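PDB 3QLD: mandelate racemase/muconate lactonizing protein, which is of unknown function but belongs to the enolase superfamily, joining an enolase-type N-terminal domain to a TIM-barrel-like C-terminal domain. Local coordinates for residues A[167-172]-A[219-224]; A[215-220]-A[239-244]. One frame throughout, in Å; residues are numbered along the deposited sequence. Where two conformers were deposited one is given.

Contact 1: A[167-172]-A[219-224]; sequences RVKLKI and FIEQPL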
loop_
_atom_site.group_PDB
_atom_site.type_symbol
_atom_site.label_atom_id
_atom_site.label_comp_id
_atom_site.label_asym_id
_atom_site.label_seq_id
_atom_site.Cartn_x
_atom_site.Cartn_y
_atom_site.Cartn_z
ATOM N N ARG A 167 16.908 25.668 -10.124
ATOM C CA ARG A 167 17.540 24.341 -9.902
ATOM C C ARG A 167 17.400 23.570 -11.153
ATOM O O ARG A 167 16.359 23.683 -11.843
ATOM C CB ARG A 167 16.852 23.599 -8.762
ATOM C CG ARG A 167 17.640 22.366 -8.233
ATOM C CD ARG A 167 17.001 21.678 -7.016
ATOM N NE ARG A 167 15.663 21.153 -7.349
ATOM C CZ ARG A 167 14.720 20.976 -6.422
ATOM N NH1 ARG A 167 15.002 21.176 -5.150
ATOM N NH2 ARG A 167 13.508 20.528 -6.745
ATOM N N VAL A 168 18.385 22.736 -11.465
ATOM C CA VAL A 168 18.071 21.680 -12.419
ATOM C C VAL A 168 18.177 20.306 -11.746
ATOM O O VAL A 168 19.113 20.093 -10.940
ATOM C CB VAL A 168 18.963 21.676 -13.717
ATOM C CG1 VAL A 168 18.666 22.940 -14.577
ATOM C CG2 VAL A 168 20.463 21.506 -13.395
ATOM N N LYS A 169 17.280 19.378 -12.123
ATOM C CA LYS A 169 17.362 17.970 -11.599
ATOM C C LYS A 169 17.559 17.061 -12.788
ATOM O O LYS A 169 16.691 16.947 -13.692
ATOM C CB LYS A 169 16.120 17.588 -10.778
ATOM C CG LYS A 169 16.143 16.130 -10.179
ATOM C CD LYS A 169 15.075 15.944 -9.118
ATOM C CE LYS A 169 13.657 16.320 -9.602
ATOM N NZ LYS A 169 12.550 15.449 -9.045
ATOM N N LEU A 170 18.717 16.435 -12.839
ATOM C CA LEU A 170 19.087 15.599 -13.906
ATOM C C LEU A 170 18.712 14.127 -13.655
ATOM O O LEU A 170 19.073 13.558 -12.617
ATOM C CB LEU A 170 20.602 15.618 -14.031
ATOM C CG LEU A 170 21.240 17.008 -14.141
ATOM C CD1 LEU A 170 22.650 16.712 -14.620
ATOM C CD2 LEU A 170 20.462 17.781 -15.235
ATOM N N LYS A 171 18.076 13.491 -14.650
ATOM C CA LYS A 171 17.847 12.041 -14.576
ATOM C C LYS A 171 19.149 11.338 -14.813
ATOM O O LYS A 171 19.892 11.696 -15.723
ATOM C CB LYS A 171 16.786 11.614 -15.607
ATOM C CG LYS A 171 15.436 12.193 -15.296
ATOM C CD LYS A 171 14.720 11.404 -14.170
ATOM C CE LYS A 171 13.431 12.128 -13.729
ATOM N NZ LYS A 171 12.351 11.157 -13.359
ATOM N N ILE A 172 19.489 10.391 -13.935
ATOM C CA ILE A 172 20.704 9.662 -14.048
ATOM C C ILE A 172 20.487 8.133 -13.881
ATOM O O ILE A 172 19.454 7.708 -13.326
ATOM C CB ILE A 172 21.762 10.122 -13.011
ATOM C CG1 ILE A 172 21.263 9.868 -11.574
ATOM C CG2 ILE A 172 22.159 11.597 -13.322
ATOM C CD1 ILE A 172 22.440 9.865 -10.540
ATOM N N PHE A 219 21.131 16.820 -3.791
ATOM C CA PHE A 219 20.710 15.444 -3.352
ATOM C C PHE A 219 20.744 14.516 -4.583
ATOM O O PHE A 219 20.853 14.988 -5.735
ATOM C CB PHE A 219 19.283 15.444 -2.729
ATOM C CG PHE A 219 18.210 16.057 -3.641
ATOM C CD1 PHE A 219 17.628 15.300 -4.668
ATOM C CD2 PHE A 219 17.760 17.362 -3.412
ATOM C CE1 PHE A 219 16.663 15.880 -5.525
ATOM C CE2 PHE A 219 16.760 17.949 -4.238
ATOM C CZ PHE A 219 16.215 17.169 -5.272
ATOM N N ILE A 220 20.686 13.194 -4.299
ATOM C CA ILE A 220 20.509 12.128 -5.294
ATOM C C ILE A 220 19.184 11.509 -4.829
ATOM O O ILE A 220 19.103 11.059 -3.691
ATOM C CB ILE A 220 21.655 11.102 -5.300
ATOM C CG1 ILE A 220 22.983 11.780 -5.752
ATOM C CG2 ILE A 220 21.287 9.843 -6.251
ATOM C CD1 ILE A 220 24.177 10.915 -5.558
ATOM N N GLU A 221 18.149 11.528 -5.701
ATOM C CA GLU A 221 16.838 11.031 -5.304
ATOM C C GLU A 221 16.688 9.538 -5.656
ATOM O O GLU A 221 17.113 9.110 -6.732
ATOM C CB GLU A 221 15.794 11.818 -6.109
ATOM C CG GLU A 221 14.342 11.604 -5.630
ATOM C CD GLU A 221 13.424 12.649 -6.240
ATOM O OE1 GLU A 221 13.832 13.324 -7.211
ATOM O OE2 GLU A 221 12.318 12.805 -5.751
ATOM N N GLN A 222 16.120 8.767 -4.726
ATOM C CA GLN A 222 15.748 7.329 -4.972
ATOM C C GLN A 222 16.828 6.521 -5.672
ATOM O O GLN A 222 16.632 5.969 -6.744
ATOM C CB GLN A 222 14.402 7.319 -5.737
ATOM C CG GLN A 222 13.175 7.835 -4.883
ATOM C CD GLN A 222 12.662 6.914 -3.747
ATOM O OE1 GLN A 222 12.173 7.404 -2.717
ATOM N NE2 GLN A 222 12.805 5.591 -3.905
ATOM N N PRO A 223 18.050 6.430 -5.067
ATOM C CA PRO A 223 19.129 5.775 -5.749
ATOM C C PRO A 223 18.845 4.244 -5.917
ATOM O O PRO A 223 19.154 3.675 -6.941
ATOM C CB PRO A 223 20.322 5.975 -4.795
ATOM C CG PRO A 223 19.765 6.290 -3.513
ATOM C CD PRO A 223 18.516 7.068 -3.814
ATOM N N LEU A 224 18.248 3.644 -4.902
ATOM C CA LEU A 224 18.081 2.177 -4.855
ATOM C C LEU A 224 16.589 1.816 -5.029
ATOM O O LEU A 224 15.707 2.661 -4.878
ATOM C CB LEU A 224 18.616 1.600 -3.523
ATOM C CG LEU A 224 20.128 1.834 -3.205
ATOM C CD1 LEU A 224 20.526 1.232 -1.838
ATOM C CD2 LEU A 224 21.057 1.354 -4.373
#
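A salt bridge across one intervening strand ties Lys169 to Glu221: Lys169 NZ donates to Glu221 OE1 at 3.1 Å, arriving at the syn lone pair, on the side of the other carboxylate oxygen. Both CG atoms lie anti to their backbone N, and the chains cross at about a right angle, Glu221 extended and Lys169 bent at chi3 (54°) and again at chi4. Two carboxylates, of Glu221 and Asp323, bond the ammonium and would favour its protonated form; the other Glu221 oxygen, OE2, is bonded by Asn268. Lys169 and Lys171, the latter paired with Asp196, match the Lys-X-Lys pattern ending the second barrel strand in relatives, and Glu221, Asp196 and Asp246 occupy positions consistent with those relatives' metal-binding carboxylates. Arg167, two residues earlier on the same side of its strand, forms a salt bridge with Asp323 too, while its NH1 bonds to Gln218. Its guanidinium turns one face to the edge of the Phe219 ring: Arg167 NH1 lies 3.8 Å from Phe219 CE2, Phe219 CZ sits 4.2 Å above the guanidinium plane, over its centre, and the planes are 80° apart. Beside it the same ring edge meets the aliphatic part of the lysine, Lys169 CD to Phe219 CE1 being 3.9 Å. Looser packing brings Ile172 CD1 within 4.4 Å of Ile220 CG2. Strand 192-196 runs between the two segments in the parallel barrel sheet, with Ala194 against Phe219; Trp295 stacks on the Phe219 ring, and helix 229-238 covers Pro223 and Leu224.

Contact 2: A[215-220]-A[239-244]; sequences YDLQFI and LRTPVC
Two hydrogen bonds grip Thr241 OG1: one from a water that donates to it at 2.7 Å and in turn accepts from Leu217 N, the other with Asp213. The backbone oxygens have one hydrogen bond each across the contact, supplemented by a weaker CA-H contact. Cys244 N donates to Ile220 O at 2.9 Å along an almost straight path (169° at the hydrogen), yet stands above the carbonyl plane; the CA-H of Val243 adds to it. Pro242 O differs, taking Ile220 N at 3.0 Å nearly along its C=O axis (162°) on a more bent bond (152° at the hydrogen), with Phe219 CA at 3.1 Å. Ile220 thus bonds to the residues flanking Val243, the pattern of a parallel beta bridge, with the Ile220 and Val243 side chains on one face of the sheet. On the other, Cys244 SG, anti to its backbone N, sits over a face of the Phe219 ring, 4.5 Å from its centroid, in a sulfur-aromatic contact; Cys244 CB presses on Phe219 CD1 at 3.5 Å. Ahead of the bridge on its own segment, Thr241 CG2 touches both Leu217 CB and Ile220 CG1, each at 3.8 Å. Helix 229-238 completes this beta-alpha-beta crossover. Direct hydrogen bonding across the contact is therefore entirely backbone to backbone and sets the strand register, whereas the side chains contribute apolar and sulfur-aromatic packing, with one water joining the loop at Leu217 to Thr241.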
loop_
_atom_site.group_PDB
_atom_site.type_symbol
_atom_site.label_atom_id
_atom_site.label_comp_id
_atom_site.label_asym_id
_atom_site.label_seq_id
_atom_site.Cartn_x
_atom_site.Cartn_y
_atom_site.Cartn_z
ATOM N N TYR A 215 30.820 16.744 -7.083
ATOM C CA TYR A 215 30.050 17.781 -7.774
ATOM C C TYR A 215 29.072 18.596 -6.998
ATOM O O TYR A 215 28.349 19.429 -7.614
ATOM C CB TYR A 215 29.411 17.182 -9.051
ATOM C CG TYR A 215 30.425 16.430 -9.840
ATOM C CD1 TYR A 215 31.495 17.096 -10.447
ATOM C CD2 TYR A 215 30.378 15.052 -9.953
ATOM C CE1 TYR A 215 32.473 16.389 -11.163
ATOM C CE2 TYR A 215 31.337 14.348 -10.629
ATOM C CZ TYR A 215 32.397 15.034 -11.239
ATOM O OH TYR A 215 33.363 14.331 -11.938
ATOM N N ASP A 216 29.014 18.337 -5.683
ATOM C CA ASP A 216 28.193 19.073 -4.742
ATOM C C ASP A 216 26.699 19.159 -5.135
ATOM O O ASP A 216 26.122 20.229 -5.118
ATOM C CB ASP A 216 28.814 20.476 -4.488
ATOM C CG ASP A 216 30.298 20.395 -4.081
ATOM O OD1 ASP A 216 30.835 19.277 -3.768
ATOM O OD2 ASP A 216 30.931 21.478 -4.085
ATOM N N LEU A 217 26.104 18.001 -5.480
ATOM C CA LEU A 217 24.648 17.886 -5.759
ATOM C C LEU A 217 23.893 18.251 -4.530
ATOM O O LEU A 217 24.323 17.933 -3.440
ATOM C CB LEU A 217 24.329 16.418 -6.175
ATOM C CG LEU A 217 24.952 15.910 -7.454
ATOM C CD1 LEU A 217 24.768 14.397 -7.603
ATOM C CD2 LEU A 217 24.342 16.638 -8.682
ATOM N N GLN A 218 22.752 18.871 -4.687
ATOM C CA GLN A 218 21.876 19.144 -3.583
ATOM C C GLN A 218 21.348 17.825 -2.942
ATOM O O GLN A 218 21.167 17.757 -1.723
ATOM C CB GLN A 218 20.734 20.000 -4.101
ATOM C CG GLN A 218 19.888 20.601 -3.037
ATOM C CD GLN A 218 18.805 21.476 -3.634
ATOM O OE1 GLN A 218 17.709 20.993 -3.971
ATOM N NE2 GLN A 218 19.125 22.741 -3.842
ATOM N N PHE A 219 21.131 16.820 -3.791
ATOM C CA PHE A 219 20.710 15.444 -3.352
ATOM C C PHE A 219 20.744 14.516 -4.583
ATOM O O PHE A 219 20.853 14.988 -5.735
ATOM C CB PHE A 219 19.283 15.444 -2.729
ATOM C CG PHE A 219 18.210 16.057 -3.641
ATOM C CD1 PHE A 219 17.628 15.300 -4.668
ATOM C CD2 PHE A 219 17.760 17.362 -3.412
ATOM C CE1 PHE A 219 16.663 15.880 -5.525
ATOM C CE2 PHE A 219 16.760 17.949 -4.238
ATOM C CZ PHE A 219 16.215 17.169 -5.272
ATOM N N ILE A 220 20.686 13.194 -4.299
ATOM C CA ILE A 220 20.509 12.128 -5.294
ATOM C C ILE A 220 19.184 11.509 -4.829
ATOM O O ILE A 220 19.103 11.059 -3.691
ATOM C CB ILE A 220 21.655 11.102 -5.300
ATOM C CG1 ILE A 220 22.983 11.780 -5.752
ATOM C CG2 ILE A 220 21.287 9.843 -6.251
ATOM C CD1 ILE A 220 24.177 10.915 -5.558
ATOM N N LEU A 239 28.088 8.148 1.528
ATOM C CA LEU A 239 27.945 9.307 0.625
ATOM C C LEU A 239 27.942 10.613 1.392
ATOM O O LEU A 239 27.210 10.827 2.399
ATOM C CB LEU A 239 26.613 9.220 -0.186
ATOM C CG LEU A 239 26.504 8.136 -1.263
ATOM C CD1 LEU A 239 25.097 8.199 -1.852
ATOM C CD2 LEU A 239 27.525 8.333 -2.375
ATOM N N ARG A 240 28.761 11.536 0.918
ATOM C CA ARG A 240 28.715 12.901 1.448
ATOM C C ARG A 240 27.472 13.664 0.940
ATOM O O ARG A 240 26.904 14.531 1.653
ATOM C CB ARG A 240 30.004 13.693 1.113
ATOM C CG ARG A 240 31.313 12.968 1.537
ATOM C CD ARG A 240 31.423 12.705 3.086
ATOM N NE ARG A 240 30.666 11.577 3.647
ATOM C CZ ARG A 240 31.068 10.296 3.691
ATOM N NH1 ARG A 240 32.254 9.922 3.187
ATOM N NH2 ARG A 240 30.266 9.375 4.217
ATOM N N THR A 241 27.060 13.341 -0.274
ATOM C CA THR A 241 25.816 13.917 -0.876
ATOM C C THR A 241 24.548 13.396 -0.164
ATOM O O THR A 241 24.438 12.178 0.078
ATOM C CB THR A 241 25.763 13.525 -2.352
ATOM O OG1 THR A 241 26.997 13.888 -2.980
ATOM C CG2 THR A 241 24.470 14.141 -3.167
ATOM N N PRO A 242 23.587 14.273 0.165
ATOM C CA PRO A 242 22.367 13.801 0.784
ATOM C C PRO A 242 21.594 12.893 -0.192
ATOM O O PRO A 242 21.539 13.160 -1.413
ATOM C CB PRO A 242 21.568 15.099 0.969
ATOM C CG PRO A 242 22.626 16.164 1.100
ATOM C CD PRO A 242 23.556 15.759 0.021
ATOM N N VAL A 243 21.009 11.825 0.376
ATOM C CA VAL A 243 20.004 11.060 -0.377
ATOM C C VAL A 243 18.650 11.696 -0.118
ATOM O O VAL A 243 18.358 12.082 0.992
ATOM C CB VAL A 243 19.977 9.563 0.092
ATOM C CG1 VAL A 243 18.761 8.842 -0.517
ATOM C CG2 VAL A 243 21.294 8.921 -0.323
ATOM N N CYS A 244 17.809 11.762 -1.163
ATOM C CA CYS A 244 16.436 12.244 -1.062
ATOM C C CYS A 244 15.492 11.069 -1.333
ATOM O O CYS A 244 15.736 10.307 -2.253
ATOM C CB CYS A 244 16.190 13.254 -2.161
ATOM S SG CYS A 244 14.508 13.924 -2.106
HETATM O O HOH W 1 27.562 15.686 -4.970
#

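In the fold
Phe219 and Ile220 belong to both contacts, whose centres lie 9 Å apart, so the short strand 220-221 works in two directions. Contact 2 bonds it to its immediate neighbour, strand 243-245; contact 1 reaches past strand 192-196 to strand 167-171 through side chains alone. Two probable hydrogen bonds stitch the pair together: Gln222 N to Cys244 O at 2.9 Å, which carries the parallel pairing onward, and Arg167 NH1 to Gln218 OE1 at 3.0 Å. In enolase-superfamily barrels the active site lies at the C-terminal strand ends. Lys169, Lys171 and Glu221 lie toward those ends, with Asp196 and Asp246 at the adjoining ones, where relatives bind a metal; contact 2 lies behind, nearer the N-terminal ends.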